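Local structure of RTX toxin (Vibrio vulnificus CMCP6, 6A7H) at residues A414-V419 with T454-L459; G304-E309 with F431-G436; R259-T264 with E447-G452. The protein inactivates the small GTPases Ras and Rap1 by acting as a Ras/Rap1-specific endopeptidase, probably inside host cells. All coordinates share one frame; numbering follows the deposited sequence.

Interaction 1. Residues A414-V419 with T454-L459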
loop_
_atom_site.group_PDB
_atom_site.type_symbol
_atom_site.label_atom_id
_atom_site.label_comp_id
_atom_site.label_asym_id
_atom_site.label_seq_id
_atom_site.Cartn_x
_atom_site.Cartn_y
_atom_site.Cartn_z
ATOM N N ALA A 414 4.936 6.171 -3.461
ATOM C CA ALA A 414 5.975 6.323 -4.487
ATOM C C ALA A 414 7.021 7.369 -4.081
ATOM O O ALA A 414 8.198 7.222 -4.408
ATOM C CB ALA A 414 5.360 6.683 -5.851
ATOM N N ASN A 415 6.599 8.417 -3.373
ATOM C CA ASN A 415 7.550 9.403 -2.882
ATOM C C ASN A 415 8.540 8.762 -1.900
ATOM O O ASN A 415 9.737 9.043 -1.940
ATOM C CB ASN A 415 6.829 10.584 -2.218
ATOM C CG ASN A 415 6.446 11.674 -3.216
ATOM O OD1 ASN A 415 6.872 11.659 -4.378
ATOM N ND2 ASN A 415 5.622 12.616 -2.770
ATOM N N ASN A 416 8.031 7.891 -1.032
ATOM C CA ASN A 416 8.865 7.190 -0.063
ATOM C C ASN A 416 9.862 6.218 -0.699
ATOM O O ASN A 416 11.016 6.160 -0.283
ATOM C CB ASN A 416 7.991 6.444 0.934
ATOM C CG ASN A 416 7.797 7.223 2.200
ATOM O OD1 ASN A 416 8.625 8.067 2.542
ATOM N ND2 ASN A 416 6.699 6.962 2.908
ATOM N N ILE A 417 9.409 5.464 -1.701
ATOM C CA ILE A 417 10.282 4.572 -2.444
ATOM C C ILE A 417 11.414 5.388 -3.057
ATOM O O ILE A 417 12.590 5.023 -2.961
ATOM C CB ILE A 417 9.534 3.818 -3.578
ATOM C CG1 ILE A 417 8.315 3.072 -3.046
ATOM C CG2 ILE A 417 10.471 2.862 -4.311
ATOM C CD1 ILE A 417 8.631 2.107 -1.985
ATOM N N ALA A 418 11.042 6.494 -3.694
ATOM C CA ALA A 418 11.999 7.333 -4.408
ATOM C C ALA A 418 13.068 7.852 -3.461
ATOM O O ALA A 418 14.250 7.869 -3.796
ATOM C CB ALA A 418 11.294 8.495 -5.087
ATOM N N VAL A 419 12.650 8.278 -2.276
ATOM C CA VAL A 419 13.605 8.794 -1.321
ATOM C C VAL A 419 14.512 7.655 -0.873
ATOM O O VAL A 419 15.721 7.815 -0.794
ATOM C CB VAL A 419 12.913 9.464 -0.125
ATOM C CG1 VAL A 419 13.885 9.650 1.022
ATOM C CG2 VAL A 419 12.363 10.798 -0.556
ATOM N N THR A 454 9.315 15.429 -8.176
ATOM C CA THR A 454 10.253 16.513 -8.470
ATOM C C THR A 454 10.603 17.261 -7.205
ATOM O O THR A 454 11.782 17.471 -6.914
ATOM C CB THR A 454 9.673 17.498 -9.497
ATOM O OG1 THR A 454 8.372 17.901 -9.062
ATOM C CG2 THR A 454 9.541 16.821 -10.860
ATOM N N HIS A 455 9.572 17.660 -6.455
ATOM C CA HIS A 455 9.763 18.354 -5.183
ATOM C C HIS A 455 10.557 17.509 -4.194
ATOM O O HIS A 455 11.454 18.007 -3.516
ATOM C CB HIS A 455 8.419 18.734 -4.542
ATOM C CG HIS A 455 7.617 19.708 -5.340
ATOM N ND1 HIS A 455 6.317 19.460 -5.727
ATOM C CD2 HIS A 455 7.927 20.932 -5.825
ATOM C CE1 HIS A 455 5.864 20.485 -6.424
ATOM N NE2 HIS A 455 6.819 21.396 -6.494
ATOM N N ARG A 456 10.220 16.231 -4.092
ATOM C CA ARG A 456 10.865 15.423 -3.066
ATOM C C ARG A 456 12.357 15.171 -3.356
ATOM O O ARG A 456 13.150 15.082 -2.413
ATOM C CB ARG A 456 10.106 14.107 -2.863
ATOM C CG ARG A 456 9.459 14.073 -1.484
ATOM C CD ARG A 456 10.565 13.808 -0.485
ATOM N NE ARG A 456 10.164 13.813 0.913
ATOM C CZ ARG A 456 9.460 12.862 1.507
ATOM N NH1 ARG A 456 8.986 11.834 0.812
ATOM N NH2 ARG A 456 9.175 12.976 2.797
ATOM N N LEU A 457 12.745 15.129 -4.636
ATOM C CA LEU A 457 14.140 14.854 -5.016
ATOM C C LEU A 457 14.920 16.087 -5.489
ATOM O O LEU A 457 16.062 15.961 -5.945
ATOM C CB LEU A 457 14.182 13.794 -6.109
ATOM C CG LEU A 457 13.558 12.430 -5.798
ATOM C CD1 LEU A 457 13.600 11.546 -7.005
ATOM C CD2 LEU A 457 14.260 11.760 -4.615
ATOM N N ASP A 458 14.303 17.267 -5.383
ATOM C CA ASP A 458 14.935 18.531 -5.781
ATOM C C ASP A 458 15.389 18.517 -7.258
ATOM O O ASP A 458 16.492 18.957 -7.595
ATOM C CB ASP A 458 16.115 18.850 -4.844
ATOM C CG ASP A 458 16.629 20.289 -4.998
ATOM O OD1 ASP A 458 15.872 21.165 -5.468
ATOM O OD2 ASP A 458 17.795 20.549 -4.637
ATOM N N LEU A 459 14.528 18.014 -8.136
ATOM C CA LEU A 459 14.857 17.925 -9.556
ATOM C C LEU A 459 13.747 18.466 -10.456
ATOM O O LEU A 459 12.576 18.459 -10.076
ATOM C CB LEU A 459 15.164 16.477 -9.934
ATOM C CG LEU A 459 16.394 15.832 -9.291
ATOM C CD1 LEU A 459 16.520 14.374 -9.759
ATOM C CD2 LEU A 459 17.647 16.619 -9.617
#
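Asn415 touches the neighbouring helix through CB, not its amide: CB lies 3.9 Å from NH1 of Arg456, while ND2 hydrogen-bonds to the carbonyl O of Pro451, just ahead of helix 453-457. At Asn416 the side chain leaves the backbone on the far side and curls back until OD1 stands 4.2 Å from NH1 of Arg456. This is too long for a bond, although the amide and guanidinium planes differ by only 28°; ND2 of Asn416 is taken up by OE1 of Gln253. Two residues on, Ala418 faces Leu457. Its CB is 4.3 Å from CD1 of Leu457, and its carbonyl O touches the other methyl, CD2. Val419 makes the tightest approach, with CG2 3.5 Å from CD of Arg456. With CG1 anti to the backbone N (chi1 164°), CG2 is left beside that N and points at the arginine chain; the two side chains cross at about a right angle. Arg456 bends at chi2 (-75°) and then runs straight through chi3, which lays the guanidinium obliquely against Val419 CG2 and Asn415 CB. Just beyond, Asp458 closes the short helix in a Schellman motif. Within the region related to the C2 domain of Pasteurella multocida toxin, the two segments thus meet mainly by van der Waals contact, to which OD1 of Asn416 may add a weak attraction for the guanidinium; the fit depends on shape more than on directional bonds.

Interaction 2. Residues G304-E309 with F431-G436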
loop_
_atom_site.group_PDB
_atom_site.type_symbol
_atom_site.label_atom_id
_atom_site.label_comp_id
_atom_site.label_asym_id
_atom_site.label_seq_id
_atom_site.Cartn_x
_atom_site.Cartn_y
_atom_site.Cartn_z
ATOM N N GLY A 304 20.352 13.345 -10.223
ATOM C CA GLY A 304 19.764 12.480 -11.223
ATOM C C GLY A 304 18.927 13.184 -12.270
ATOM O O GLY A 304 18.856 14.416 -12.298
ATOM N N LEU A 305 18.321 12.379 -13.145
ATOM C CA LEU A 305 17.388 12.837 -14.169
ATOM C C LEU A 305 15.999 12.271 -13.953
ATOM O O LEU A 305 15.859 11.080 -13.676
ATOM C CB LEU A 305 17.837 12.406 -15.561
ATOM C CG LEU A 305 19.149 12.850 -16.161
ATOM C CD1 LEU A 305 19.108 12.506 -17.633
ATOM C CD2 LEU A 305 19.300 14.328 -15.958
ATOM N N LEU A 306 14.976 13.102 -14.128
ATOM C CA LEU A 306 13.594 12.637 -14.086
ATOM C C LEU A 306 12.975 12.785 -15.461
ATOM O O LEU A 306 12.799 13.900 -15.956
ATOM C CB LEU A 306 12.765 13.416 -13.046
ATOM C CG LEU A 306 13.156 13.242 -11.569
ATOM C CD1 LEU A 306 12.345 14.174 -10.667
ATOM C CD2 LEU A 306 12.981 11.791 -11.136
ATOM N N ILE A 307 12.648 11.663 -16.085
ATOM C CA ILE A 307 12.038 11.715 -17.398
ATOM C C ILE A 307 10.570 11.308 -17.361
ATOM O O ILE A 307 10.218 10.268 -16.821
ATOM C CB ILE A 307 12.789 10.835 -18.390
ATOM C CG1 ILE A 307 14.245 11.306 -18.481
ATOM C CG2 ILE A 307 12.108 10.899 -19.752
ATOM C CD1 ILE A 307 15.103 10.529 -19.482
ATOM N N GLY A 308 9.716 12.151 -17.935
ATOM C CA GLY A 308 8.290 11.885 -17.970
ATOM C C GLY A 308 7.889 10.944 -19.089
ATOM O O GLY A 308 8.533 10.896 -20.139
ATOM N N GLU A 309 6.829 10.177 -18.853
ATOM C CA GLU A 309 6.239 9.336 -19.880
ATOM C C GLU A 309 4.756 9.631 -19.902
ATOM O O GLU A 309 4.116 9.710 -18.856
ATOM C CB GLU A 309 6.502 7.839 -19.630
ATOM C CG GLU A 309 5.898 6.935 -20.709
ATOM C CD GLU A 309 6.135 5.441 -20.480
ATOM O OE1 GLU A 309 7.302 5.025 -20.257
ATOM O OE2 GLU A 309 5.146 4.676 -20.556
ATOM N N PHE A 431 21.372 8.829 -11.005
ATOM C CA PHE A 431 20.298 7.993 -11.530
ATOM C C PHE A 431 19.577 8.663 -12.692
ATOM O O PHE A 431 19.671 9.887 -12.897
ATOM C CB PHE A 431 19.284 7.646 -10.426
ATOM C CG PHE A 431 18.583 8.852 -9.828
ATOM C CD1 PHE A 431 17.439 9.382 -10.421
ATOM C CD2 PHE A 431 19.061 9.441 -8.664
ATOM C CE1 PHE A 431 16.791 10.492 -9.865
ATOM C CE2 PHE A 431 18.419 10.552 -8.100
ATOM C CZ PHE A 431 17.281 11.079 -8.697
ATOM N N VAL A 432 18.872 7.839 -13.451
ATOM C CA VAL A 432 17.896 8.295 -14.415
ATOM C C VAL A 432 16.626 7.499 -14.113
ATOM O O VAL A 432 16.632 6.271 -14.067
ATOM C CB VAL A 432 18.366 8.096 -15.878
ATOM C CG1 VAL A 432 18.766 6.659 -16.129
ATOM C CG2 VAL A 432 17.289 8.539 -16.867
ATOM N N ALA A 433 15.545 8.207 -13.845
ATOM C CA ALA A 433 14.314 7.545 -13.483
ATOM C C ALA A 433 13.222 7.967 -14.460
ATOM O O ALA A 433 13.191 9.112 -14.913
ATOM C CB ALA A 433 13.938 7.877 -12.047
ATOM N N ILE A 434 12.354 7.031 -14.808
ATOM C CA ILE A 434 11.251 7.322 -15.700
ATOM C C ILE A 434 9.930 7.163 -14.953
ATOM O O ILE A 434 9.583 6.055 -14.520
ATOM C CB ILE A 434 11.279 6.411 -16.930
ATOM C CG1 ILE A 434 12.559 6.666 -17.738
ATOM C CG2 ILE A 434 10.059 6.664 -17.802
ATOM C CD1 ILE A 434 12.858 5.596 -18.756
ATOM N N TYR A 435 9.220 8.283 -14.794
ATOM C CA TYR A 435 7.899 8.340 -14.148
ATOM C C TYR A 435 6.793 8.775 -15.113
ATOM O O TYR A 435 7.039 9.501 -16.079
ATOM C CB TYR A 435 7.918 9.322 -12.981
ATOM C CG TYR A 435 8.636 8.858 -11.734
ATOM C CD1 TYR A 435 10.018 8.975 -11.604
ATOM C CD2 TYR A 435 7.923 8.340 -10.666
ATOM C CE1 TYR A 435 10.660 8.548 -10.448
ATOM C CE2 TYR A 435 8.553 7.917 -9.518
ATOM C CZ TYR A 435 9.910 8.017 -9.409
ATOM O OH TYR A 435 10.496 7.587 -8.247
ATOM N N GLY A 436 5.567 8.352 -14.836
ATOM C CA GLY A 436 4.413 8.928 -15.504
ATOM C C GLY A 436 4.293 10.377 -15.052
ATOM O O GLY A 436 4.635 10.703 -13.903
#
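The Phe431 ring lies flat over Gly304, whose CA sits 3.7 Å from the ring centroid and 6° off the normal, a CH-pi contact that the lack of a side chain at Gly304 permits. Phe431 chi1 of 62° swings the ring across to its partner strand. CD2 of Leu306 meets the edge of this ring at CE1 and, farther along, approaches CE1 of Tyr435 obliquely at 4.0 Å, with CB of Ala433 touching the same methyl. On the opposite face of the sheet, Ile307 CD1 packs on Val432 CG2 at 3.9 Å, and Ile434 CG2 lies against Glu309, whose OE1 is hydrogen-bonded to NE2 of His340. Between the faces the parallel strands are joined by five backbone bonds; the central one, Ile307 N to Ala433 O, is 2.9 Å long and nearly straight at 177°, whereas Glu309 N to Tyr435 O is bent. Val432 also bonds to strand 333-338, so 430-436 lies between 304-309 and 333-338 in a four-stranded parallel sheet of order 1-4-2-3, completed by 386-391. Leu306 and Gly308 bond to the Leu462 backbone. Helices 405-422 and 453-457 pack on the Phe431, Ala433 and Tyr435 face, and helix 316-323 on the side of Val432 and Ile434.

Interaction 3. Residues R259-T264 with E447-G452; sequences RSSHET and EGFVPG
Ser260 holds OG between its backbone N and carbonyl carbon (chi1 74°), which sets the hydroxyl against the Pro451 ring, 3.2 Å from CD and 3.3 Å from CG of that proline. In Ser261 the hydroxyl swings instead to the side of the backbone N (chi1 -63°) and reaches the edge of the Phe449 ring, in its plane, with OG 3.7 Å from CD2 of Phe449. Both serine hydroxyls are hydrogen-bonded to the carbonyl O of Ile257 in the preceding turn, so they meet the second segment by packing; even Ser261 OG and Phe449 O, 3.5 Å apart, are not bonded. Pro451 CG also touches Thr264 OG1 at 3.9 Å. That hydroxyl donates to Ser260 O at 2.6 Å, and since Thr264 N bonds to the same oxygen, the carbonyl is gripped twice where the helix gives way to loop. Touching Ser260 and Thr264, the proline nests against the last turn of helix 240-263. Phe449 belongs to strand 448-450, which forms a beta hairpin with strand 443-445 through Val450 and His443. Val450 points the other way, onto Met408 and Ala411 of helix 405-422. Gly452 takes the N-cap position just before helix 453-457, whose Arg456 lies against Ser260 and Thr264.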
loop_
_atom_site.group_PDB
_atom_site.type_symbol
_atom_site.label_atom_id
_atom_site.label_comp_id
_atom_site.label_asym_id
_atom_site.label_seq_id
_atom_site.Cartn_x
_atom_site.Cartn_y
_atom_site.Cartn_z
ATOM N N ARG A 259 4.115 14.666 6.827
ATOM C CA ARG A 259 5.449 15.207 7.101
ATOM C C ARG A 259 6.060 15.825 5.852
ATOM O O ARG A 259 6.733 16.842 5.931
ATOM C CB ARG A 259 6.383 14.137 7.659
ATOM C CG ARG A 259 6.006 13.650 9.039
ATOM C CD ARG A 259 7.167 12.944 9.728
ATOM N NE ARG A 259 6.827 12.580 11.105
ATOM C CZ ARG A 259 6.734 13.450 12.109
ATOM N NH1 ARG A 259 6.944 14.744 11.896
ATOM N NH2 ARG A 259 6.420 13.032 13.329
ATOM N N SER A 260 5.808 15.223 4.693
ATOM C CA SER A 260 6.443 15.704 3.475
ATOM C C SER A 260 5.907 17.081 3.097
ATOM O O SER A 260 6.618 17.877 2.502
ATOM C CB SER A 260 6.243 14.720 2.320
ATOM O OG SER A 260 4.921 14.783 1.835
ATOM N N SER A 261 4.662 17.365 3.455
ATOM C CA SER A 261 4.090 18.678 3.188
ATOM C C SER A 261 4.775 19.778 3.999
ATOM O O SER A 261 4.800 20.929 3.574
ATOM C CB SER A 261 2.588 18.682 3.475
ATOM O OG SER A 261 1.926 17.775 2.611
ATOM N N HIS A 262 5.338 19.423 5.154
ATOM C CA HIS A 262 5.996 20.407 6.012
ATOM C C HIS A 262 7.501 20.463 5.807
ATOM O O HIS A 262 8.108 21.508 5.975
ATOM C CB HIS A 262 5.691 20.121 7.488
ATOM C CG HIS A 262 4.261 20.362 7.860
ATOM N ND1 HIS A 262 3.278 19.407 7.705
ATOM C CD2 HIS A 262 3.641 21.463 8.343
ATOM C CE1 HIS A 262 2.117 19.902 8.096
ATOM N NE2 HIS A 262 2.309 21.150 8.483
ATOM N N GLU A 263 8.099 19.342 5.430
ATOM C CA GLU A 263 9.548 19.222 5.446
ATOM C C GLU A 263 10.183 19.343 4.063
ATOM O O GLU A 263 11.394 19.516 3.958
ATOM C CB GLU A 263 9.948 17.890 6.084
ATOM C CG GLU A 263 9.577 17.773 7.560
ATOM C CD GLU A 263 9.966 16.427 8.174
ATOM O OE1 GLU A 263 10.516 15.568 7.445
ATOM O OE2 GLU A 263 9.716 16.232 9.387
ATOM N N THR A 264 9.383 19.235 3.006
ATOM C CA THR A 264 9.895 19.415 1.642
ATOM C C THR A 264 10.102 20.901 1.343
ATOM O O THR A 264 9.221 21.717 1.608
ATOM C CB THR A 264 8.945 18.817 0.585
ATOM O OG1 THR A 264 8.683 17.445 0.900
ATOM C CG2 THR A 264 9.568 18.884 -0.791
ATOM N N GLU A 447 -8.979 17.093 -1.039
ATOM C CA GLU A 447 -8.801 16.085 0.006
ATOM C C GLU A 447 -7.394 16.031 0.597
ATOM O O GLU A 447 -7.143 15.280 1.529
ATOM C CB GLU A 447 -9.162 14.694 -0.538
ATOM C CG GLU A 447 -10.594 14.582 -1.034
ATOM C CD GLU A 447 -11.601 14.966 0.029
ATOM O OE1 GLU A 447 -11.328 14.740 1.233
ATOM O OE2 GLU A 447 -12.670 15.501 -0.341
ATOM N N GLY A 448 -6.473 16.810 0.052
ATOM C CA GLY A 448 -5.126 16.819 0.582
ATOM C C GLY A 448 -4.060 17.154 -0.439
ATOM O O GLY A 448 -4.259 17.025 -1.649
ATOM N N PHE A 449 -2.914 17.593 0.066
ATOM C CA PHE A 449 -1.771 17.907 -0.772
ATOM C C PHE A 449 -0.688 16.820 -0.672
ATOM O O PHE A 449 -0.408 16.323 0.410
ATOM C CB PHE A 449 -1.204 19.268 -0.377
ATOM C CG PHE A 449 0.016 19.661 -1.148
ATOM C CD1 PHE A 449 -0.100 20.367 -2.340
ATOM C CD2 PHE A 449 1.285 19.332 -0.680
ATOM C CE1 PHE A 449 1.024 20.727 -3.056
ATOM C CE2 PHE A 449 2.412 19.685 -1.393
ATOM C CZ PHE A 449 2.279 20.383 -2.591
ATOM N N VAL A 450 -0.086 16.457 -1.804
ATOM C CA VAL A 450 1.123 15.628 -1.805
ATOM C C VAL A 450 2.189 16.264 -2.697
ATOM O O VAL A 450 1.916 16.540 -3.854
ATOM C CB VAL A 450 0.874 14.204 -2.329
ATOM C CG1 VAL A 450 2.052 13.306 -1.975
ATOM C CG2 VAL A 450 -0.425 13.637 -1.799
ATOM N N PRO A 451 3.412 16.477 -2.171
ATOM C CA PRO A 451 4.521 16.968 -3.001
ATOM C C PRO A 451 4.755 16.084 -4.229
ATOM O O PRO A 451 4.578 14.872 -4.146
ATOM C CB PRO A 451 5.734 16.885 -2.061
ATOM C CG PRO A 451 5.182 16.861 -0.704
ATOM C CD PRO A 451 3.850 16.164 -0.803
ATOM N N GLY A 452 5.158 16.663 -5.352
ATOM C CA GLY A 452 5.560 15.832 -6.475
ATOM C C GLY A 452 6.917 15.156 -6.269
ATOM O O GLY A 452 7.729 15.575 -5.428
#

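Interaction 2 is the buried one, pairing an outermost strand of the parallel sheet with its neighbour, and alone of the three is joined by hydrogen bonds between its segments; interactions 1 and 3 are partly buried and rest on packing. Interaction 1 sits directly on the sheet, where Ala418 CB is 3.4 Å from Tyr435 OH and Leu459 reaches both Phe431 and Leu306. It also adjoins interaction 3: strand 448-450 leads into helix 453-457, and a probable hydrogen bond of 2.8 Å from Asn415 ND2 to Pro451 O is the polar link. Interactions 2 and 3 do not touch, their nearest atoms being about 7 Å apart. The chemistry changes accordingly, from aliphatic and aromatic groups on the sheet to arginine, serine and proline in the partly buried contacts beside it.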